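Local coordinates for protein decaprenyl diphosphate synthase (Rhodobacter capsulatus, PDB 3MZV) that catalyses the chain elongation of farnesyl diphosphate with isopentenyl diphosphate and probably supplies the polyprenyl tail of isoprenoid quinones, at residues 22-27 / 74-79; 38-43 / 110-115; 220-225 / 289-294; 304-309 / 324-329. One frame throughout, in Å; residues are numbered along the deposited sequence.

Contact 1: 22-27 / 74-79; sequences MAAVNA and FHVHLA
Val76 meets Ala24 and Val25 across two helices whose local axes approach to 8.8 Å and cross at -56°. The interaction is apolar throughout: no hydrogen bond joins the segments.

Methyl-to-methyl contacts form the first group. CG1 of Val76 reaches CG2 of Val25 at 3.7 Å and CB of Ala24 at 3.8 Å, the two valine side chains running antiparallel as they pass. Val25 CG2, lying anti to its own carbonyl carbon, is touched a second time, by Ala79 CB at 3.7 Å. This one methyl therefore rests on residues three apart, one turn along the facing helix.

The second group is methyl on backbone. Val76 CG1 also lies 3.5 Å from the carbonyl carbon of Ala24, consistent with the small size of that alanine, so that part of the packed surface is backbone.

The crossing joins helix 19-32 to the start of helix 74-96 in this all-helical fold. Met22 and His75 both touch Leu62 of helix 56-67 nearby, while Leu78 turns to Val190 and Ile194 of helix 169-194.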
loop_
_atom_site.group_PDB
_atom_site.type_symbol
_atom_site.label_atom_id
_atom_site.label_comp_id
_atom_site.label_asym_id
_atom_site.label_seq_id
_atom_site.Cartn_x
_atom_site.Cartn_y
_atom_site.Cartn_z
ATOM N N MET B 22 11.309 -19.393 12.434
ATOM C CA MET B 22 10.050 -18.646 12.608
ATOM C C MET B 22 10.232 -17.671 13.785
ATOM O O MET B 22 9.631 -16.594 13.787
ATOM C CB MET B 22 8.849 -19.574 12.837
ATOM C CG MET B 22 8.103 -20.020 11.537
ATOM S SD MET B 22 7.474 -18.684 10.457
ATOM C CE MET B 22 6.862 -17.526 11.667
ATOM N N ALA B 23 11.080 -18.051 14.754
ATOM C CA ALA B 23 11.471 -17.151 15.843
ATOM C C ALA B 23 12.206 -15.941 15.262
ATOM O O ALA B 23 11.935 -14.781 15.647
ATOM C CB ALA B 23 12.346 -17.868 16.848
ATOM N N ALA B 24 13.134 -16.196 14.338
ATOM C CA ALA B 24 13.863 -15.117 13.714
ATOM C C ALA B 24 12.916 -14.254 12.856
ATOM O O ALA B 24 13.089 -13.044 12.756
ATOM C CB ALA B 24 15.043 -15.689 12.885
ATOM N N VAL B 25 11.908 -14.861 12.242
ATOM C CA VAL B 25 10.905 -14.107 11.485
ATOM C C VAL B 25 10.125 -13.170 12.426
ATOM O O VAL B 25 10.090 -11.951 12.209
ATOM C CB VAL B 25 9.972 -15.059 10.689
ATOM C CG1 VAL B 25 8.760 -14.346 10.146
ATOM C CG2 VAL B 25 10.787 -15.693 9.533
ATOM N N ASN B 26 9.548 -13.763 13.469
ATOM C CA ASN B 26 8.833 -13.045 14.529
ATOM C C ASN B 26 9.666 -11.818 14.997
ATOM O O ASN B 26 9.148 -10.683 15.047
ATOM C CB ASN B 26 8.483 -14.021 15.703
ATOM C CG ASN B 26 7.380 -15.017 15.362
ATOM O OD1 ASN B 26 6.605 -14.797 14.459
ATOM N ND2 ASN B 26 7.282 -16.111 16.136
ATOM N N ALA B 27 10.961 -12.023 15.251
ATOM C CA ALA B 27 11.864 -10.955 15.673
ATOM C C ALA B 27 12.037 -9.763 14.694
ATOM O O ALA B 27 12.055 -8.583 15.101
ATOM C CB ALA B 27 13.219 -11.547 16.021
ATOM N N PHE B 74 18.864 -14.884 4.538
ATOM C CA PHE B 74 17.865 -13.994 3.938
ATOM C C PHE B 74 16.506 -14.625 3.659
ATOM O O PHE B 74 15.600 -13.948 3.190
ATOM C CB PHE B 74 18.425 -13.380 2.675
ATOM C CG PHE B 74 19.551 -12.387 2.939
ATOM C CD1 PHE B 74 19.402 -11.380 3.836
ATOM C CD2 PHE B 74 20.781 -12.530 2.308
ATOM C CE1 PHE B 74 20.443 -10.478 4.078
ATOM C CE2 PHE B 74 21.823 -11.615 2.555
ATOM C CZ PHE B 74 21.633 -10.614 3.445
ATOM N N HIS B 75 16.353 -15.918 3.921
ATOM C CA HIS B 75 15.030 -16.535 3.836
ATOM C C HIS B 75 14.130 -15.987 4.990
ATOM O O HIS B 75 12.914 -15.918 4.862
ATOM C CB HIS B 75 15.117 -18.061 3.851
ATOM C CG HIS B 75 15.685 -18.612 5.099
ATOM N ND1 HIS B 75 16.844 -18.125 5.663
ATOM C CD2 HIS B 75 15.271 -19.630 5.898
ATOM C CE1 HIS B 75 17.099 -18.791 6.777
ATOM N NE2 HIS B 75 16.165 -19.713 6.940
ATOM N N VAL B 76 14.747 -15.619 6.094
ATOM C CA VAL B 76 14.034 -14.949 7.202
ATOM C C VAL B 76 13.432 -13.593 6.790
ATOM O O VAL B 76 12.207 -13.342 6.930
ATOM C CB VAL B 76 14.929 -14.843 8.453
ATOM C CG1 VAL B 76 14.160 -14.097 9.555
ATOM C CG2 VAL B 76 15.285 -16.295 8.952
ATOM N N HIS B 77 14.258 -12.778 6.160
ATOM C CA HIS B 77 13.821 -11.492 5.616
ATOM C C HIS B 77 12.661 -11.684 4.640
ATOM O O HIS B 77 11.663 -10.966 4.692
ATOM C CB HIS B 77 14.948 -10.755 4.900
ATOM C CG HIS B 77 16.149 -10.484 5.751
ATOM N ND1 HIS B 77 16.885 -11.489 6.341
ATOM C CD2 HIS B 77 16.756 -9.318 6.092
ATOM C CE1 HIS B 77 17.885 -10.951 7.025
ATOM N NE2 HIS B 77 17.810 -9.635 6.911
ATOM N N LEU B 78 12.770 -12.665 3.747
ATOM C CA LEU B 78 11.730 -12.888 2.760
ATOM C C LEU B 78 10.417 -13.356 3.392
ATOM O O LEU B 78 9.329 -12.885 3.001
ATOM C CB LEU B 78 12.207 -13.932 1.725
ATOM C CG LEU B 78 13.384 -13.431 0.848
ATOM C CD1 LEU B 78 13.891 -14.485 -0.152
ATOM C CD2 LEU B 78 12.945 -12.222 0.098
ATOM N N ALA B 79 10.525 -14.286 4.331
ATOM C CA ALA B 79 9.342 -14.781 5.089
ATOM C C ALA B 79 8.644 -13.633 5.862
ATOM O O ALA B 79 7.400 -13.538 5.822
ATOM C CB ALA B 79 9.690 -15.914 5.995
#

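Contact 2: 38-43 / 110-115; sequences APRIPE and LLWDNK
Arg40 CD packs against the pyrrole side of the Trp112 indole, joining helix 40-49 to the turn between helices 108-111 and 114-133 in the all-alpha isoprenoid synthase fold. Trp112 is the first residue to leave helical geometry after helix 108-111, and its CB points at the other segment.

The arginine meets the ring through its aliphatic part. CG sits over one face, and CD lies just beyond the pyrrole rim, 3.3 Å from Trp112 CD1 and 3.5 Å from Trp112 NE1. With CG anti to the backbone N (chi1 -177°) and further bends at chi2 and chi3, the chain runs down past the CD1 side of the indole, and NH1 drops back toward the ring plane outside the rim. The guanidinium plane stands 83° from that of the ring, so the two are not stacked; Trp112 CD1 lies oblique to the guanidinium, 3.5 Å from Arg40 NH1. Were Trp112 an alanine, Arg40 would probably lose the pyrrole rim against which its CD packs and be freer to swing.

The second subunit comes close here, Leu159 of that chain packing on Arg40. Within the chain, Asp113 occupies the N-cap position of helix 114-133, and its OD1 is hydrogen-bonded to Ser116 OG. At the far end of the indole, Trp112 CH2 lies 4.2 Å from the backbone oxygen of Glu43.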
loop_
_atom_site.group_PDB
_atom_site.type_symbol
_atom_site.label_atom_id
_atom_site.label_comp_id
_atom_site.label_asym_id
_atom_site.label_seq_id
_atom_site.Cartn_x
_atom_site.Cartn_y
_atom_site.Cartn_z
ATOM N N ALA B 38 5.047 7.448 15.701
ATOM C CA ALA B 38 3.626 7.134 15.595
ATOM C C ALA B 38 3.306 5.790 16.269
ATOM O O ALA B 38 3.137 4.786 15.582
ATOM C CB ALA B 38 3.201 7.116 14.113
ATOM N N PRO B 39 3.195 5.770 17.619
ATOM C CA PRO B 39 3.000 4.522 18.388
ATOM C C PRO B 39 1.795 3.682 17.969
ATOM O O PRO B 39 1.823 2.459 18.099
ATOM C CB PRO B 39 2.819 5.016 19.831
ATOM C CG PRO B 39 2.317 6.421 19.695
ATOM C CD PRO B 39 3.036 6.962 18.481
ATOM N N ARG B 40 0.740 4.339 17.491
ATOM C CA ARG B 40 -0.420 3.633 16.935
ATOM C C ARG B 40 -0.026 2.525 15.953
ATOM O O ARG B 40 -0.681 1.482 15.882
ATOM C CB ARG B 40 -1.350 4.634 16.238
ATOM C CG ARG B 40 -2.624 4.020 15.680
ATOM C CD ARG B 40 -3.854 4.720 16.209
ATOM N NE ARG B 40 -3.983 6.085 15.709
ATOM C CZ ARG B 40 -4.893 6.962 16.129
ATOM N NH1 ARG B 40 -5.766 6.641 17.078
ATOM N NH2 ARG B 40 -4.926 8.179 15.602
ATOM N N ILE B 41 1.051 2.739 15.201
ATOM C CA ILE B 41 1.400 1.792 14.123
ATOM C C ILE B 41 1.635 0.348 14.635
ATOM O O ILE B 41 0.922 -0.574 14.230
ATOM C CB ILE B 41 2.585 2.299 13.265
ATOM C CG1 ILE B 41 2.100 3.431 12.351
ATOM C CG2 ILE B 41 3.162 1.163 12.429
ATOM C CD1 ILE B 41 3.187 4.335 11.831
ATOM N N PRO B 42 2.628 0.146 15.518
ATOM C CA PRO B 42 2.826 -1.192 16.097
ATOM C C PRO B 42 1.641 -1.646 16.987
ATOM O O PRO B 42 1.311 -2.839 17.010
ATOM C CB PRO B 42 4.112 -1.020 16.927
ATOM C CG PRO B 42 4.134 0.423 17.275
ATOM C CD PRO B 42 3.639 1.096 16.011
ATOM N N GLU B 43 1.001 -0.712 17.703
ATOM C CA GLU B 43 -0.249 -1.059 18.421
ATOM C C GLU B 43 -1.230 -1.719 17.470
ATOM O O GLU B 43 -1.720 -2.806 17.756
ATOM C CB GLU B 43 -0.925 0.157 19.068
ATOM C CG GLU B 43 -0.460 0.440 20.489
ATOM C CD GLU B 43 -0.577 1.919 20.857
ATOM O OE1 GLU B 43 -1.678 2.488 20.647
ATOM O OE2 GLU B 43 0.443 2.495 21.323
ATOM N N LEU B 110 -12.573 -0.597 12.860
ATOM C CA LEU B 110 -13.613 -0.402 13.887
ATOM C C LEU B 110 -13.007 0.180 15.173
ATOM O O LEU B 110 -13.395 1.265 15.642
ATOM C CB LEU B 110 -14.315 -1.733 14.181
ATOM N N LEU B 111 -12.024 -0.533 15.718
ATOM C CA LEU B 111 -11.335 -0.119 16.948
ATOM C C LEU B 111 -10.736 1.298 16.839
ATOM O O LEU B 111 -10.762 2.073 17.808
ATOM C CB LEU B 111 -10.245 -1.148 17.292
ATOM C CG LEU B 111 -10.225 -1.840 18.659
ATOM C CD1 LEU B 111 -11.619 -2.162 19.203
ATOM C CD2 LEU B 111 -9.423 -3.120 18.520
ATOM N N TRP B 112 -10.198 1.637 15.662
ATOM C CA TRP B 112 -9.616 2.965 15.429
ATOM C C TRP B 112 -10.438 3.731 14.376
ATOM O O TRP B 112 -11.483 4.302 14.705
ATOM C CB TRP B 112 -8.139 2.844 15.019
ATOM C CG TRP B 112 -7.224 2.407 16.123
ATOM C CD1 TRP B 112 -6.639 3.201 17.059
ATOM C CD2 TRP B 112 -6.788 1.071 16.398
ATOM N NE1 TRP B 112 -5.858 2.450 17.902
ATOM C CE2 TRP B 112 -5.938 1.135 17.525
ATOM C CE3 TRP B 112 -7.038 -0.174 15.809
ATOM C CZ2 TRP B 112 -5.329 -0.005 18.076
ATOM C CZ3 TRP B 112 -6.434 -1.312 16.352
ATOM C CH2 TRP B 112 -5.587 -1.214 17.475
ATOM N N ASP B 113 -9.956 3.749 13.127
ATOM C CA ASP B 113 -10.701 4.270 11.978
ATOM C C ASP B 113 -10.117 3.718 10.660
ATOM O O ASP B 113 -9.060 3.044 10.654
ATOM C CB ASP B 113 -10.754 5.812 11.984
ATOM C CG ASP B 113 -9.379 6.475 12.145
ATOM O OD1 ASP B 113 -8.353 5.922 11.703
ATOM O OD2 ASP B 113 -9.330 7.592 12.699
ATOM N N ASN B 114 -10.832 3.958 9.560
ATOM C CA ASN B 114 -10.426 3.469 8.242
ATOM C C ASN B 114 -9.080 4.017 7.863
ATOM O O ASN B 114 -8.230 3.287 7.361
ATOM C CB ASN B 114 -11.424 3.886 7.165
ATOM C CG ASN B 114 -12.619 2.973 7.083
ATOM O OD1 ASN B 114 -12.617 1.856 7.592
ATOM N ND2 ASN B 114 -13.650 3.441 6.399
ATOM N N LYS B 115 -8.900 5.311 8.097
ATOM C CA LYS B 115 -7.650 5.975 7.778
ATOM C C LYS B 115 -6.494 5.276 8.485
ATOM O O LYS B 115 -5.417 5.156 7.896
ATOM C CB LYS B 115 -7.691 7.458 8.134
#

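Contact 3: 220-225 / 289-294; sequences DDLLDY and GTLEAT
Leu222 and Leu291 meet because their first torsions send the branches into the same space: CG of Leu222 stands anti to the backbone N (chi1 174°), whereas CG of Leu291 stands anti to the carbonyl carbon (chi1 -69°). The two side chains cross obliquely, with Leu222 CD1 at 3.7 Å from Leu291 CD2. The same CD1 lies 3.6 Å from Leu291 O. Leu291 CD2 is shared, since Tyr225 CB approaches it at 3.9 Å, while the tyrosine side chain also packs on Leu278 and Met285 of helix 277-287.

One turn farther on, Thr294 turns its two branches to different tasks. CG2 faces Leu222 CB at 3.9 Å; OG1 donates back to Thr290 O at 2.7 Å, with a C=O...donor angle of 163°. That carbonyl also receives Thr294 N at 3.0 Å, so two donors grip it. With a serine here the methyl would be gone, and a gap would probably open beside Leu222 CB, leaving that leucine less firmly packed.

The sequence of 220-224 is the second aspartate-rich DDxxD motif of the prenyl synthases, which in relatives holds magnesium and the substrate diphosphate. Leu222 lies between its acidic residues and points toward the start of helix 290-308. All four touching residues are buried, and Tyr225 O finds no polar partner in the model. The chemistry thus implies an apolar contact on the side of the helix turned from Asp220 and Asp224, in which the threonine hydroxyl is satisfied within its own helix.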
loop_
_atom_site.group_PDB
_atom_site.type_symbol
_atom_site.label_atom_id
_atom_site.label_comp_id
_atom_site.label_asym_id
_atom_site.label_seq_id
_atom_site.Cartn_x
_atom_site.Cartn_y
_atom_site.Cartn_z
ATOM N N ASP B 220 -12.114 -22.490 1.577
ATOM C CA ASP B 220 -12.835 -21.441 2.294
ATOM C C ASP B 220 -14.181 -21.109 1.653
ATOM O O ASP B 220 -15.208 -20.985 2.359
ATOM C CB ASP B 220 -11.975 -20.214 2.335
ATOM C CG ASP B 220 -10.972 -20.257 3.469
ATOM O OD1 ASP B 220 -11.143 -21.104 4.375
ATOM O OD2 ASP B 220 -10.059 -19.414 3.448
ATOM N N ASP B 221 -14.178 -21.016 0.327
ATOM C CA ASP B 221 -15.433 -20.691 -0.407
ATOM C C ASP B 221 -16.475 -21.804 -0.242
ATOM O O ASP B 221 -17.661 -21.529 -0.119
ATOM C CB ASP B 221 -15.177 -20.411 -1.880
ATOM C CG ASP B 221 -14.235 -19.214 -2.108
ATOM O OD1 ASP B 221 -13.972 -18.444 -1.173
ATOM O OD2 ASP B 221 -13.768 -19.059 -3.241
ATOM N N LEU B 222 -16.015 -23.062 -0.212
ATOM C CA LEU B 222 -16.887 -24.202 -0.004
ATOM C C LEU B 222 -17.490 -24.195 1.407
ATOM O O LEU B 222 -18.708 -24.334 1.605
ATOM C CB LEU B 222 -16.103 -25.491 -0.273
ATOM C CG LEU B 222 -16.823 -26.820 0.041
ATOM C CD1 LEU B 222 -18.241 -26.939 -0.525
ATOM C CD2 LEU B 222 -15.965 -27.983 -0.433
ATOM N N LEU B 223 -16.621 -23.984 2.387
ATOM C CA LEU B 223 -17.043 -23.999 3.770
ATOM C C LEU B 223 -17.995 -22.824 4.054
ATOM O O LEU B 223 -18.863 -22.915 4.918
ATOM C CB LEU B 223 -15.827 -23.956 4.682
ATOM C CG LEU B 223 -14.901 -25.179 4.753
ATOM C CD1 LEU B 223 -13.634 -24.791 5.560
ATOM C CD2 LEU B 223 -15.560 -26.427 5.355
ATOM N N ASP B 224 -17.874 -21.754 3.286
ATOM C CA ASP B 224 -18.772 -20.612 3.455
ATOM C C ASP B 224 -20.257 -20.968 3.194
ATOM O O ASP B 224 -21.149 -20.316 3.745
ATOM C CB ASP B 224 -18.379 -19.495 2.548
ATOM C CG ASP B 224 -18.633 -18.126 3.174
ATOM O OD1 ASP B 224 -17.887 -17.804 4.119
ATOM O OD2 ASP B 224 -19.582 -17.422 2.751
ATOM N N TYR B 225 -20.502 -21.984 2.367
ATOM C CA TYR B 225 -21.871 -22.494 2.088
ATOM C C TYR B 225 -22.203 -23.829 2.742
ATOM O O TYR B 225 -23.095 -24.580 2.291
ATOM C CB TYR B 225 -22.100 -22.564 0.587
ATOM C CG TYR B 225 -22.316 -21.236 -0.046
ATOM C CD1 TYR B 225 -23.562 -20.641 -0.009
ATOM C CD2 TYR B 225 -21.285 -20.565 -0.724
ATOM C CE1 TYR B 225 -23.787 -19.420 -0.628
ATOM C CE2 TYR B 225 -21.501 -19.343 -1.311
ATOM C CZ TYR B 225 -22.760 -18.770 -1.252
ATOM O OH TYR B 225 -23.004 -17.570 -1.847
ATOM N N GLY B 289 -25.457 -30.514 -7.539
ATOM C CA GLY B 289 -24.226 -31.130 -7.209
ATOM C C GLY B 289 -23.040 -30.167 -7.122
ATOM O O GLY B 289 -21.908 -30.589 -7.203
ATOM N N THR B 290 -23.301 -28.880 -6.932
ATOM C CA THR B 290 -22.233 -27.891 -7.039
ATOM C C THR B 290 -21.309 -27.752 -5.809
ATOM O O THR B 290 -20.190 -27.260 -5.930
ATOM C CB THR B 290 -22.737 -26.501 -7.439
ATOM O OG1 THR B 290 -23.284 -25.821 -6.320
ATOM C CG2 THR B 290 -23.760 -26.576 -8.551
ATOM N N LEU B 291 -21.778 -28.167 -4.659
ATOM C CA LEU B 291 -20.930 -28.183 -3.449
ATOM C C LEU B 291 -19.942 -29.363 -3.534
ATOM O O LEU B 291 -18.754 -29.201 -3.330
ATOM C CB LEU B 291 -21.805 -28.201 -2.206
ATOM C CG LEU B 291 -22.549 -26.853 -2.030
ATOM C CD1 LEU B 291 -23.607 -27.006 -0.936
ATOM C CD2 LEU B 291 -21.548 -25.727 -1.682
ATOM N N GLU B 292 -20.432 -30.543 -3.960
ATOM C CA GLU B 292 -19.537 -31.667 -4.225
ATOM C C GLU B 292 -18.583 -31.325 -5.352
ATOM O O GLU B 292 -17.407 -31.626 -5.292
ATOM C CB GLU B 292 -20.341 -32.934 -4.535
ATOM C CG GLU B 292 -19.470 -34.184 -4.828
ATOM C CD GLU B 292 -18.529 -34.567 -3.677
ATOM O OE1 GLU B 292 -18.730 -34.183 -2.514
ATOM O OE2 GLU B 292 -17.568 -35.272 -3.925
ATOM N N ALA B 293 -19.080 -30.636 -6.383
ATOM C CA ALA B 293 -18.238 -30.267 -7.490
ATOM C C ALA B 293 -17.123 -29.324 -7.025
ATOM O O ALA B 293 -15.987 -29.432 -7.464
ATOM C CB ALA B 293 -19.112 -29.572 -8.632
ATOM N N THR B 294 -17.452 -28.404 -6.101
ATOM C CA THR B 294 -16.432 -27.476 -5.588
ATOM C C THR B 294 -15.441 -28.244 -4.725
ATOM O O THR B 294 -14.266 -27.970 -4.781
ATOM C CB THR B 294 -17.119 -26.337 -4.805
ATOM O OG1 THR B 294 -18.052 -25.683 -5.677
ATOM C CG2 THR B 294 -16.103 -25.348 -4.214
#

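Contact 4: 304-309 / 324-329; sequences TARKAL and LADYVV
The guanidinium of Arg306 and the carboxylate of Asp326 are the flat groups of this contact, their planes only 28° apart although the side chains cross at about a right angle. Asp326 OD1 and Ala325 CB both approach the guanidinium obliquely. OD1 falls near both terminal nitrogens, 3.3 Å from Arg306 NH1 and 3.4 Å from Arg306 NH2; OD2 is more distant, 3.9 Å from Arg306 NH2. The carboxylate thus presents chiefly one oxygen to the arginine rather than a matched pair.

The bond from NH1 to OD1 is weak, for its N-H...O angle is only 120°, yet the pair still counts as a salt bridge. Arg306 has a stronger partner in Asp322, one turn earlier on the same helix as Asp326, which forms a salt bridge with NH2. Two acidic residues therefore share a single arginine head.

Arg306 gets there with a chain extended through chi1 and chi2 and then bent to a nearly eclipsed chi3 of 6°, which turns the guanidinium toward Asp326. Ala325 CB stands 4.1 Å from Arg306 NH2.

The contact joins the end of helix 290-308 to helix 316-328, consecutive helices near the C-terminus. On the inner side Ala305 packs on Ala211, and Val328 on Leu212, of helix 199-224. The pairing is consistent with a weak salt bridge between the two helices, in which the two nearby carboxylates would be expected to favour the positive charge of Arg306.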
loop_
_atom_site.group_PDB
_atom_site.type_symbol
_atom_site.label_atom_id
_atom_site.label_comp_id
_atom_site.label_asym_id
_atom_site.label_seq_id
_atom_site.Cartn_x
_atom_site.Cartn_y
_atom_site.Cartn_z
ATOM N N THR B 304 -2.616 -31.498 -8.059
ATOM C CA THR B 304 -1.709 -30.727 -8.848
ATOM C C THR B 304 -0.540 -30.225 -7.981
ATOM O O THR B 304 0.574 -30.268 -8.416
ATOM C CB THR B 304 -2.429 -29.548 -9.544
ATOM O OG1 THR B 304 -3.485 -30.084 -10.360
ATOM C CG2 THR B 304 -1.470 -28.773 -10.429
ATOM N N ALA B 305 -0.799 -29.776 -6.768
ATOM C CA ALA B 305 0.253 -29.300 -5.880
ATOM C C ALA B 305 1.218 -30.412 -5.554
ATOM O O ALA B 305 2.439 -30.256 -5.683
ATOM C CB ALA B 305 -0.352 -28.734 -4.600
ATOM N N ARG B 306 0.680 -31.544 -5.120
ATOM C CA ARG B 306 1.486 -32.722 -4.807
ATOM C C ARG B 306 2.362 -33.178 -5.968
ATOM O O ARG B 306 3.545 -33.466 -5.762
ATOM C CB ARG B 306 0.576 -33.845 -4.340
ATOM C CG ARG B 306 1.287 -35.156 -4.065
ATOM C CD ARG B 306 0.388 -36.131 -3.202
ATOM N NE ARG B 306 -0.937 -35.547 -3.039
ATOM C CZ ARG B 306 -1.398 -34.937 -1.953
ATOM N NH1 ARG B 306 -2.619 -34.428 -1.977
ATOM N NH2 ARG B 306 -0.688 -34.865 -0.851
ATOM N N LYS B 307 1.837 -33.160 -7.185
ATOM C CA LYS B 307 2.638 -33.509 -8.403
ATOM C C LYS B 307 3.820 -32.581 -8.635
ATOM O O LYS B 307 4.876 -32.991 -9.087
ATOM C CB LYS B 307 1.785 -33.469 -9.682
ATOM C CG LYS B 307 1.259 -34.805 -10.216
ATOM C CD LYS B 307 0.278 -35.443 -9.328
ATOM C CE LYS B 307 -0.295 -36.745 -9.983
ATOM N NZ LYS B 307 -1.182 -37.483 -9.059
ATOM N N ALA B 308 3.624 -31.303 -8.361
ATOM C CA ALA B 308 4.683 -30.334 -8.504
ATOM C C ALA B 308 5.868 -30.658 -7.592
ATOM O O ALA B 308 7.009 -30.398 -7.947
ATOM C CB ALA B 308 4.147 -28.938 -8.158
ATOM N N LEU B 309 5.612 -31.212 -6.406
ATOM C CA LEU B 309 6.713 -31.539 -5.482
ATOM C C LEU B 309 7.714 -32.574 -5.983
ATOM O O LEU B 309 8.858 -32.647 -5.492
ATOM C CB LEU B 309 6.155 -32.030 -4.154
ATOM C CG LEU B 309 5.396 -31.008 -3.316
ATOM C CD1 LEU B 309 4.737 -31.668 -2.129
ATOM C CD2 LEU B 309 6.296 -29.870 -2.816
ATOM N N LEU B 324 1.118 -31.110 4.059
ATOM C CA LEU B 324 0.425 -29.835 4.180
ATOM C C LEU B 324 -0.689 -29.716 3.104
ATOM O O LEU B 324 -1.743 -29.113 3.357
ATOM C CB LEU B 324 1.390 -28.685 4.100
ATOM C CG LEU B 324 0.840 -27.276 4.279
ATOM C CD1 LEU B 324 0.247 -27.043 5.682
ATOM C CD2 LEU B 324 1.967 -26.268 3.953
ATOM N N ALA B 325 -0.475 -30.298 1.931
ATOM C CA ALA B 325 -1.512 -30.272 0.908
ATOM C C ALA B 325 -2.730 -31.048 1.351
ATOM O O ALA B 325 -3.849 -30.572 1.136
ATOM C CB ALA B 325 -0.994 -30.805 -0.423
ATOM N N ASP B 326 -2.518 -32.206 1.998
ATOM C CA ASP B 326 -3.622 -32.956 2.606
ATOM C C ASP B 326 -4.328 -32.083 3.653
ATOM O O ASP B 326 -5.548 -31.932 3.637
ATOM C CB ASP B 326 -3.128 -34.269 3.251
ATOM C CG ASP B 326 -2.840 -35.359 2.217
ATOM O OD1 ASP B 326 -3.435 -35.346 1.110
ATOM O OD2 ASP B 326 -2.038 -36.266 2.500
ATOM N N TYR B 327 -3.541 -31.498 4.542
ATOM C CA TYR B 327 -4.032 -30.624 5.611
ATOM C C TYR B 327 -4.938 -29.502 5.112
ATOM O O TYR B 327 -5.990 -29.334 5.675
ATOM C CB TYR B 327 -2.866 -30.004 6.376
ATOM C CG TYR B 327 -3.247 -28.913 7.364
ATOM C CD1 TYR B 327 -3.823 -29.223 8.596
ATOM C CD2 TYR B 327 -3.032 -27.581 7.052
ATOM C CE1 TYR B 327 -4.157 -28.206 9.507
ATOM C CE2 TYR B 327 -3.379 -26.564 7.938
ATOM C CZ TYR B 327 -3.933 -26.892 9.159
ATOM O OH TYR B 327 -4.273 -25.873 10.008
ATOM N N VAL B 328 -4.580 -28.835 4.024
ATOM C CA VAL B 328 -5.363 -27.695 3.512
ATOM C C VAL B 328 -6.809 -28.126 3.196
ATOM O O VAL B 328 -7.728 -27.310 3.345
ATOM C CB VAL B 328 -4.673 -27.019 2.292
ATOM C CG1 VAL B 328 -5.683 -26.187 1.481
ATOM C CG2 VAL B 328 -3.494 -26.146 2.751
ATOM N N VAL B 329 -7.019 -29.393 2.784
ATOM C CA VAL B 329 -8.351 -29.898 2.416
ATOM C C VAL B 329 -8.930 -30.857 3.429
ATOM O O VAL B 329 -9.953 -31.474 3.179
ATOM C CB VAL B 329 -8.386 -30.595 1.009
ATOM C CG1 VAL B 329 -8.065 -29.573 -0.111
ATOM C CG2 VAL B 329 -7.478 -31.835 0.969
#

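How the contacts relate
Contact 3 is probably the closest of the four to the chemistry, since 220-224 matches the second aspartate-rich motif, which binds magnesium in relatives. Contact 4 is its nearest companion, with centres 19 Å apart and closest atoms about 7 Å apart; both use helix 290-308, at its beginning and its end. Contact 1 lies about 35 Å from contact 3, centre to centre, on the opposite side of the chain's centre. Contacts 1 and 2 alternate along the sequence and are 25 Å apart between centres, their first helices being consecutive. Contact 2, about 37 Å from contact 4 between centres, is the only one of the four touched by the second subunit.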